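Local structure of serine-pyruvate aminotransferase (AgxT) (3ZRP) at residues T138-R143 with E288-R293; N53-I58 with V229-E234; S72-N77 with Y99-K104. The protein probably catalyses pyridoxal 5'-phosphate-dependent transfer of the amino group between serine and pyruvate, and likely also between alanine and glyoxylate. All blocks are in the same frame, centred on the assembly; numbering follows the deposited sequence.

Contact 1 (T138-R143 with E288-R293). With PLP (pyridoxal-5'-phosphate), chain C.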
loop_
_atom_site.group_PDB
_atom_site.type_symbol
_atom_site.label_atom_id
_atom_site.label_comp_id
_atom_site.label_asym_id
_atom_site.label_seq_id
_atom_site.Cartn_x
_atom_site.Cartn_y
_atom_site.Cartn_z
ATOM N N THR A 138 -10.388 17.226 7.528
ATOM C CA THR A 138 -11.389 16.205 7.805
ATOM C C THR A 138 -11.825 16.195 9.261
ATOM O O THR A 138 -12.966 15.862 9.545
ATOM C CB THR A 138 -10.811 14.817 7.424
ATOM O OG1 THR A 138 -10.284 14.902 6.107
ATOM C CG2 THR A 138 -11.900 13.697 7.477
ATOM N N SER A 139 -10.943 16.599 10.176
ATOM C CA SER A 139 -11.324 16.585 11.599
ATOM C C SER A 139 -12.432 17.607 11.943
ATOM O O SER A 139 -13.212 17.380 12.862
ATOM C CB SER A 139 -10.129 16.798 12.513
ATOM O OG SER A 139 -9.558 18.060 12.258
ATOM N N THR A 140 -12.509 18.699 11.191
ATOM C CA THR A 140 -13.425 19.799 11.546
ATOM C C THR A 140 -14.404 20.142 10.424
ATOM O O THR A 140 -15.317 20.941 10.617
ATOM C CB THR A 140 -12.653 21.094 11.895
ATOM O OG1 THR A 140 -11.885 21.515 10.761
ATOM C CG2 THR A 140 -11.734 20.923 13.113
ATOM N N GLY A 141 -14.195 19.555 9.246
ATOM C CA GLY A 141 -14.989 19.864 8.054
ATOM C C GLY A 141 -14.759 21.273 7.532
ATOM O O GLY A 141 -15.633 21.863 6.920
ATOM N N VAL A 142 -13.551 21.793 7.743
ATOM C CA VAL A 142 -13.193 23.159 7.369
ATOM C C VAL A 142 -12.364 23.175 6.085
ATOM O O VAL A 142 -11.329 22.502 5.995
ATOM C CB VAL A 142 -12.425 23.836 8.530
ATOM C CG1 VAL A 142 -11.756 25.115 8.087
ATOM C CG2 VAL A 142 -13.370 24.114 9.700
ATOM N N ARG A 143 -12.828 23.921 5.084
ATOM C CA ARG A 143 -12.145 24.037 3.796
ATOM C C ARG A 143 -11.320 25.332 3.784
ATOM O O ARG A 143 -11.847 26.424 4.035
ATOM C CB ARG A 143 -13.138 24.083 2.644
ATOM C CG ARG A 143 -12.524 24.200 1.229
ATOM C CD ARG A 143 -13.592 24.340 0.122
ATOM N NE ARG A 143 -14.507 25.410 0.491
ATOM C CZ ARG A 143 -15.813 25.290 0.699
ATOM N NH1 ARG A 143 -16.447 24.135 0.504
ATOM N NH2 ARG A 143 -16.492 26.360 1.106
ATOM N N GLU A 288 -25.672 23.056 15.860
ATOM C CA GLU A 288 -24.522 23.902 15.546
ATOM C C GLU A 288 -23.440 23.113 14.797
ATOM O O GLU A 288 -23.113 21.993 15.174
ATOM C CB GLU A 288 -23.931 24.467 16.841
ATOM C CG GLU A 288 -22.913 25.592 16.654
ATOM C CD GLU A 288 -22.328 26.095 17.979
ATOM O OE1 GLU A 288 -22.922 25.818 19.046
ATOM O OE2 GLU A 288 -21.278 26.777 17.951
ATOM N N ILE A 289 -22.893 23.727 13.748
ATOM C CA ILE A 289 -21.817 23.123 12.952
ATOM C C ILE A 289 -20.442 23.427 13.590
ATOM O O ILE A 289 -20.234 24.509 14.156
ATOM C CB ILE A 289 -21.922 23.598 11.486
ATOM C CG1 ILE A 289 -23.233 23.065 10.864
ATOM C CG2 ILE A 289 -20.718 23.153 10.663
ATOM C CD1 ILE A 289 -23.569 23.653 9.480
ATOM N N VAL A 290 -19.513 22.471 13.528
ATOM C CA VAL A 290 -18.172 22.657 14.115
ATOM C C VAL A 290 -17.397 23.794 13.419
ATOM O O VAL A 290 -16.855 24.680 14.096
ATOM C CB VAL A 290 -17.346 21.350 14.095
ATOM C CG1 VAL A 290 -15.864 21.625 14.389
ATOM C CG2 VAL A 290 -17.895 20.390 15.120
ATOM N N ALA A 291 -17.349 23.772 12.087
ATOM C CA ALA A 291 -16.694 24.823 11.325
ATOM C C ALA A 291 -17.193 26.194 11.776
ATOM O O ALA A 291 -18.398 26.462 11.732
ATOM C CB ALA A 291 -16.927 24.649 9.834
ATOM N N ARG A 292 -16.264 27.055 12.191
ATOM C CA ARG A 292 -16.607 28.367 12.746
ATOM C C ARG A 292 -17.088 29.362 11.712
ATOM O O ARG A 292 -17.945 30.195 11.993
ATOM C CB ARG A 292 -15.428 28.961 13.529
ATOM C CG ARG A 292 -14.858 28.072 14.621
ATOM C CD ARG A 292 -15.757 27.944 15.866
ATOM N NE ARG A 292 -16.895 27.055 15.632
ATOM C CZ ARG A 292 -17.990 27.002 16.387
ATOM N NH1 ARG A 292 -18.125 27.790 17.454
ATOM N NH2 ARG A 292 -18.963 26.153 16.070
ATOM N N ARG A 293 -16.524 29.285 10.522
ATOM C CA ARG A 293 -16.755 30.270 9.481
ATOM C C ARG A 293 -17.473 29.653 8.268
ATOM O O ARG A 293 -16.914 28.781 7.586
ATOM C CB ARG A 293 -15.409 30.857 9.054
ATOM C CG ARG A 293 -14.651 31.593 10.130
ATOM C CD ARG A 293 -14.989 33.063 10.120
ATOM N NE ARG A 293 -14.194 33.785 11.107
ATOM C CZ ARG A 293 -13.515 34.902 10.864
ATOM N NH1 ARG A 293 -13.537 35.463 9.660
ATOM N NH2 ARG A 293 -12.820 35.464 11.840
HETATM N N1 PLP C . -5.344 14.017 4.949
HETATM C C2 PLP C . -6.703 14.139 5.128
HETATM C C2A PLP C . -7.338 15.495 4.962
HETATM C C3 PLP C . -7.492 13.009 5.442
HETATM O O3 PLP C . -8.709 13.127 5.557
HETATM C C4 PLP C . -6.900 11.748 5.573
HETATM C C4A PLP C . -7.790 10.537 5.876
HETATM C C5 PLP C . -5.501 11.670 5.407
HETATM C C6 PLP C . -4.729 12.801 5.069
HETATM C C5A PLP C . -4.739 10.384 5.537
HETATM O O4P PLP C . -5.021 9.435 4.505
HETATM P P PLP C . -4.749 7.881 4.659
HETATM O O1P PLP C . -5.210 7.361 3.333
HETATM O O2P PLP C . -5.631 7.504 5.803
HETATM O O3P PLP C . -3.288 7.802 4.925
HETATM O O HOH W 1 -18.001 21.253 10.347
#
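Val142 and Ala291 make the closest apolar touch here, with CG2 of Val142 lying 3.6 Å from CB of Ala291. Next to them Val290 brings its CG1 methyl to 4.1 Å from CB of Thr140; with that methyl anti to the backbone N (chi1 166°), it also meets the Thr140 carbonyl oxygen. No direct hydrogen bond joins the segments. A bridging water links the backbones instead, donating to Thr140 O at 2.7 Å and accepting from Ala291 N at 3.1 Å, so both polar backbone atoms are satisfied.

Arg292 shapes the 288-293 loop from within. CG stands anti to the carbonyl carbon (chi1 -54°), and further bends at chi2 and chi3 curl the chain back over the residues just before it, where it packs on Ile305 of strand 301-305. NE then gives its hydrogen to Val290 O at 2.8 Å. Further out, NH2 meets Ile289 O at 2.8 Å, nearly in the guanidinium plane, and forms a salt bridge at 3.0 Å with Glu288 OE2, approached on its anti side; NH1 adds a weak bond to the same oxygen. Lys307 takes the other oxygen of Glu288, a residue that binds calcium in crystals of this protein.

At the far end of 138-143, Thr138 OG1 meets O3 of the cofactor and also bonds to Ser166. Between cofactor and loop, Gly141, at positive phi, and Val142 together sit opposite the single residue Glu137, a G1 beta bulge in the small hairpin of strands 136-137 and 142-143, beside the pyridoxal phosphate site.

Contact 2 (N53-I58 with V229-E234)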
loop_
_atom_site.group_PDB
_atom_site.type_symbol
_atom_site.label_atom_id
_atom_site.label_comp_id
_atom_site.label_asym_id
_atom_site.label_seq_id
_atom_site.Cartn_x
_atom_site.Cartn_y
_atom_site.Cartn_z
ATOM N N ASN A 53 1.360 18.770 -19.096
ATOM C CA ASN A 53 2.580 19.340 -18.521
ATOM C C ASN A 53 2.807 18.896 -17.076
ATOM O O ASN A 53 3.932 18.936 -16.570
ATOM C CB ASN A 53 2.513 20.867 -18.561
ATOM C CG ASN A 53 3.034 21.433 -19.858
ATOM O OD1 ASN A 53 2.402 21.308 -20.915
ATOM N ND2 ASN A 53 4.189 22.070 -19.787
ATOM N N TYR A 54 1.723 18.510 -16.417
ATOM C CA TYR A 54 1.772 18.075 -15.017
ATOM C C TYR A 54 1.857 16.556 -14.951
ATOM O O TYR A 54 1.159 15.862 -15.692
ATOM C CB TYR A 54 0.554 18.609 -14.273
ATOM C CG TYR A 54 0.700 20.068 -13.904
ATOM C CD1 TYR A 54 0.915 21.045 -14.895
ATOM C CD2 TYR A 54 0.628 20.481 -12.574
ATOM C CE1 TYR A 54 1.064 22.392 -14.559
ATOM C CE2 TYR A 54 0.766 21.833 -12.233
ATOM C CZ TYR A 54 0.986 22.772 -13.234
ATOM O OH TYR A 54 1.124 24.100 -12.901
ATOM N N GLN A 55 2.718 16.049 -14.073
ATOM C CA GLN A 55 3.013 14.624 -14.006
ATOM C C GLN A 55 2.229 13.920 -12.879
ATOM O O GLN A 55 2.458 14.200 -11.704
ATOM C CB GLN A 55 4.514 14.400 -13.801
ATOM C CG GLN A 55 4.922 12.930 -13.630
ATOM C CD GLN A 55 4.647 12.103 -14.874
ATOM O OE1 GLN A 55 5.303 12.269 -15.888
ATOM N NE2 GLN A 55 3.685 11.191 -14.787
ATOM N N PRO A 56 1.313 13.007 -13.242
ATOM C CA PRO A 56 0.625 12.222 -12.191
ATOM C C PRO A 56 1.480 11.041 -11.705
ATOM O O PRO A 56 2.260 10.470 -12.471
ATOM C CB PRO A 56 -0.627 11.716 -12.906
ATOM C CG PRO A 56 -0.149 11.586 -14.382
ATOM C CD PRO A 56 0.754 12.755 -14.584
ATOM N N LEU A 57 1.338 10.672 -10.421
ATOM C CA LEU A 57 1.921 9.429 -9.917
ATOM C C LEU A 57 0.910 8.748 -8.990
ATOM O O LEU A 57 0.186 9.419 -8.236
ATOM C CB LEU A 57 3.229 9.662 -9.136
ATOM C CG LEU A 57 4.453 10.255 -9.848
ATOM C CD1 LEU A 57 4.519 11.749 -9.595
ATOM C CD2 LEU A 57 5.769 9.588 -9.464
ATOM N N ILE A 58 0.855 7.426 -9.068
ATOM C CA ILE A 58 0.001 6.633 -8.199
ATOM C C ILE A 58 0.929 5.690 -7.420
ATOM O O ILE A 58 1.704 4.946 -8.006
ATOM C CB ILE A 58 -1.070 5.908 -9.035
ATOM C CG1 ILE A 58 -2.004 6.954 -9.675
ATOM C CG2 ILE A 58 -1.834 4.865 -8.205
ATOM C CD1 ILE A 58 -2.949 6.369 -10.761
ATOM N N VAL A 229 7.904 3.859 -13.631
ATOM C CA VAL A 229 6.679 3.069 -13.777
ATOM C C VAL A 229 5.540 3.901 -14.365
ATOM O O VAL A 229 4.805 3.407 -15.232
ATOM C CB VAL A 229 6.246 2.369 -12.433
ATOM C CG1 VAL A 229 5.034 1.461 -12.653
ATOM C CG2 VAL A 229 7.400 1.564 -11.864
ATOM N N MET A 230 5.424 5.162 -13.938
ATOM C CA MET A 230 4.340 6.065 -14.389
ATOM C C MET A 230 4.524 6.534 -15.830
ATOM O O MET A 230 3.579 6.469 -16.632
ATOM C CB MET A 230 4.192 7.283 -13.459
ATOM C CG MET A 230 4.046 6.900 -11.962
ATOM S SD MET A 230 2.600 5.870 -11.610
ATOM C CE MET A 230 3.347 4.564 -10.621
ATOM N N ARG A 231 5.730 7.011 -16.132
ATOM C CA ARG A 231 6.115 7.359 -17.504
ATOM C C ARG A 231 5.971 6.160 -18.427
ATOM O O ARG A 231 5.391 6.267 -19.523
ATOM C CB ARG A 231 7.545 7.899 -17.525
ATOM C CG ARG A 231 7.637 9.352 -17.098
ATOM C CD ARG A 231 9.053 9.725 -16.736
ATOM N NE ARG A 231 9.181 11.168 -16.559
ATOM C CZ ARG A 231 10.234 11.771 -16.024
ATOM N NH1 ARG A 231 11.269 11.059 -15.592
ATOM N NH2 ARG A 231 10.239 13.090 -15.903
ATOM N N GLY A 232 6.482 5.010 -17.992
ATOM C CA GLY A 232 6.310 3.763 -18.725
ATOM C C GLY A 232 4.859 3.516 -19.100
ATOM O O GLY A 232 4.550 3.381 -20.286
ATOM N N ALA A 233 3.973 3.474 -18.100
ATOM C CA ALA A 233 2.541 3.194 -18.309
ATOM C C ALA A 233 1.923 4.045 -19.415
ATOM O O ALA A 233 1.150 3.537 -20.243
ATOM C CB ALA A 233 1.754 3.382 -17.018
ATOM N N GLU A 234 2.257 5.330 -19.431
ATOM C CA GLU A 234 1.668 6.244 -20.406
ATOM C C GLU A 234 2.227 6.036 -21.808
ATOM O O GLU A 234 1.674 6.568 -22.764
ATOM C CB GLU A 234 1.785 7.704 -19.963
ATOM C CG GLU A 234 0.703 8.096 -18.960
ATOM C CD GLU A 234 0.542 9.591 -18.774
ATOM O OE1 GLU A 234 1.445 10.251 -18.229
ATOM O OE2 GLU A 234 -0.520 10.107 -19.164
#
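Met230 lies across Leu57 and Ile58, and its side chain carries the tight part of this contact. CB sits 3.9 Å from Pro56 O, and CG packs 4.0 Å from CG of Leu57, the two side chains crossing at about a right angle. The chain then bends at SD (chi2 -60°), where the sulphur receives a weak but straight hydrogen bond from Ile58 N at 3.5 Å, with 173° at the hydrogen. CE ends close to Ile58 O, 3.1 Å away. Gln55 and Leu57 use their backbones to pair with strand 197-202, while Met230 meets backbone atoms of Pro56 and Ile58.

Toward the partly exposed residues Arg231 and Glu234 the fit is looser and polar. The Gln55 chain is bent at chi2, and NE2 bonds Pro56 O at 2.8 Å; OE1 is 3.9 Å from CG of Arg231 in the conformer described. The charges look elsewhere: Arg231 makes a salt bridge to Asp211, and Glu234 one to Arg45 of helix 31-48. An alanine in place of Gln55 would probably leave Pro56 O without its amide partner and open a gap beside CB of Met230 and the stem of Arg231.

Helix 223-234 thus crosses strand 55-60, their local axes 8.6 Å apart and 110° in direction. Strand 55-60 is one edge of the sheet within this chain and pairs with 197-202, the one strand that runs against the others, in the seven-stranded mixed sheet characteristic of the large domain of fold type I aminotransferases.

Contact 3 (S72-N77 with Y99-K104)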
loop_
_atom_site.group_PDB
_atom_site.type_symbol
_atom_site.label_atom_id
_atom_site.label_comp_id
_atom_site.label_asym_id
_atom_site.label_seq_id
_atom_site.Cartn_x
_atom_site.Cartn_y
_atom_site.Cartn_z
ATOM N N SER A 72 10.640 13.794 -1.164
ATOM C CA SER A 72 11.363 13.584 -2.424
ATOM C C SER A 72 11.815 14.917 -3.030
ATOM O O SER A 72 12.703 14.946 -3.913
ATOM C CB SER A 72 10.467 12.867 -3.450
ATOM O OG SER A 72 10.069 11.551 -3.014
ATOM N N LEU A 73 11.188 16.005 -2.583
ATOM C CA LEU A 73 11.470 17.353 -3.119
ATOM C C LEU A 73 12.321 18.209 -2.178
ATOM O O LEU A 73 12.524 19.418 -2.420
ATOM C CB LEU A 73 10.145 18.065 -3.448
ATOM C CG LEU A 73 9.254 17.354 -4.484
ATOM C CD1 LEU A 73 7.952 18.117 -4.656
ATOM C CD2 LEU A 73 9.947 17.157 -5.850
ATOM N N LEU A 74 12.814 17.586 -1.103
ATOM C CA LEU A 74 13.462 18.313 -0.012
ATOM C C LEU A 74 14.922 17.935 0.199
ATOM O O LEU A 74 15.376 16.839 -0.168
ATOM C CB LEU A 74 12.674 18.156 1.300
ATOM C CG LEU A 74 11.233 18.721 1.294
ATOM C CD1 LEU A 74 10.525 18.403 2.586
ATOM C CD2 LEU A 74 11.224 20.231 1.033
ATOM N N LYS A 75 15.642 18.878 0.784
ATOM C CA LYS A 75 17.060 18.722 1.076
ATOM C C LYS A 75 17.301 19.010 2.550
ATOM O O LYS A 75 16.481 19.671 3.197
ATOM C CB LYS A 75 17.897 19.650 0.177
ATOM C CG LYS A 75 18.068 19.095 -1.233
ATOM C CD LYS A 75 19.001 19.955 -2.083
ATOM C CE LYS A 75 19.371 19.231 -3.370
ATOM N NZ LYS A 75 20.048 20.105 -4.364
ATOM N N PRO A 76 18.424 18.515 3.104
ATOM C CA PRO A 76 18.607 18.763 4.541
ATOM C C PRO A 76 18.584 20.279 4.851
ATOM O O PRO A 76 19.079 21.088 4.029
ATOM C CB PRO A 76 19.990 18.150 4.831
ATOM C CG PRO A 76 20.160 17.098 3.782
ATOM C CD PRO A 76 19.536 17.726 2.541
ATOM N N ASN A 77 17.970 20.628 5.989
ATOM C CA ASN A 77 17.857 22.010 6.471
ATOM C C ASN A 77 16.876 22.910 5.710
ATOM O O ASN A 77 16.751 24.088 6.005
ATOM C CB ASN A 77 19.254 22.656 6.576
ATOM C CG ASN A 77 20.208 21.817 7.408
ATOM O OD1 ASN A 77 19.860 21.392 8.516
ATOM N ND2 ASN A 77 21.399 21.550 6.872
ATOM N N TYR A 99 12.377 13.917 9.581
ATOM C CA TYR A 99 13.330 14.309 8.555
ATOM C C TYR A 99 14.155 15.506 9.021
ATOM O O TYR A 99 13.669 16.312 9.802
ATOM C CB TYR A 99 12.606 14.627 7.230
ATOM C CG TYR A 99 11.991 13.361 6.631
ATOM C CD1 TYR A 99 10.735 12.888 7.082
ATOM C CD2 TYR A 99 12.711 12.576 5.709
ATOM C CE1 TYR A 99 10.174 11.677 6.570
ATOM C CE2 TYR A 99 12.169 11.406 5.182
ATOM C CZ TYR A 99 10.919 10.945 5.626
ATOM O OH TYR A 99 10.431 9.762 5.120
ATOM N N PRO A 100 15.398 15.640 8.515
ATOM C CA PRO A 100 16.300 16.766 8.841
ATOM C C PRO A 100 15.869 18.081 8.174
ATOM O O PRO A 100 16.585 18.623 7.304
ATOM C CB PRO A 100 17.654 16.287 8.299
ATOM C CG PRO A 100 17.300 15.405 7.147
ATOM C CD PRO A 100 16.015 14.697 7.555
ATOM N N VAL A 101 14.687 18.563 8.556
ATOM C CA VAL A 101 14.118 19.781 7.996
ATOM C C VAL A 101 13.668 20.714 9.119
ATOM O O VAL A 101 13.527 20.287 10.258
ATOM C CB VAL A 101 12.948 19.518 7.004
ATOM C CG1 VAL A 101 13.457 18.923 5.712
ATOM C CG2 VAL A 101 11.839 18.654 7.648
ATOM N N ASN A 102 13.477 21.991 8.795
ATOM C CA ASN A 102 13.007 22.963 9.764
ATOM C C ASN A 102 11.539 23.260 9.514
ATOM O O ASN A 102 11.154 23.646 8.405
ATOM C CB ASN A 102 13.828 24.247 9.674
ATOM C CG ASN A 102 15.282 24.030 10.065
ATOM O OD1 ASN A 102 15.585 23.588 11.179
ATOM N ND2 ASN A 102 16.191 24.340 9.152
ATOM N N VAL A 103 10.727 23.113 10.547
ATOM C CA VAL A 103 9.282 23.287 10.387
ATOM C C VAL A 103 8.690 24.379 11.277
ATOM O O VAL A 103 8.914 24.401 12.491
ATOM C CB VAL A 103 8.541 21.965 10.675
ATOM C CG1 VAL A 103 7.022 22.151 10.516
ATOM C CG2 VAL A 103 9.055 20.877 9.745
ATOM N N LYS A 104 7.908 25.262 10.669
ATOM C CA LYS A 104 7.065 26.180 11.420
ATOM C C LYS A 104 5.602 25.907 11.061
ATOM O O LYS A 104 5.288 25.725 9.885
ATOM C CB LYS A 104 7.417 27.638 11.104
ATOM C CG LYS A 104 6.560 28.648 11.884
ATOM C CD LYS A 104 7.228 30.003 12.004
ATOM C CE LYS A 104 6.271 31.045 12.581
ATOM N NZ LYS A 104 6.039 30.776 14.030
#
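Asn77 and Pro100 share the central bond: the Asn77 amide donates to Pro100 O at 2.8 Å, nearly straight at 169°. The same oxygen receives a CA-H contact from Pro76, 3.4 Å from its CA. Asn102 adds a weak hydrogen bond from ND2 to Asn77 O, 3.2 Å long. Leu74 CD1 touches Val101 CG1 at 4.3 Å. CB of Pro76 lies 4.5 Å from Pro100 CG, a light touch.

What positions these groups comes next. Pro100 sits at the middle of an inverse gamma turn, closed by Val101 N on Tyr99 O at 2.8 Å. Lys75 N is held by the carboxylate of Asp78, and Asn102 pairs through its backbone with Asp78 and Ile80, in line with strand 102-106 lying beside strand 79-83. Ile216 packs against Leu74, Pro76 and Val101, while Tyr99 reaches Gly218 of the second subunit.

The two segments thus run into neighbouring parallel strands joined through helix 87-96, a beta-alpha-beta unit. Since the strong bond is backbone to backbone and the side chains add a weak bond and light apolar contacts, the join probably depends more on backbone path, including the gamma turn at Pro100, than on particular side chains.

Contacts 1 and 2 are buried, whereas contact 3 lies at the surface, with mostly exposed residues. Contacts 2 and 3 reach the same mixed sheet at its two outermost strands, 55-60 and 102-106; their nearest atoms are about 8 Å apart, and contact 3 is nested within the stretch of chain that contact 2 closes. Contact 1 belongs elsewhere: it joins the small hairpin by the cofactor to the loop ahead of strand 301-305, with its centre about 35 Å from that of contact 2. The chemistry differs accordingly: a bridging water between backbones in contact 1, thioether packing on a strand in contact 2, and a direct backbone bond between two loops in contact 3.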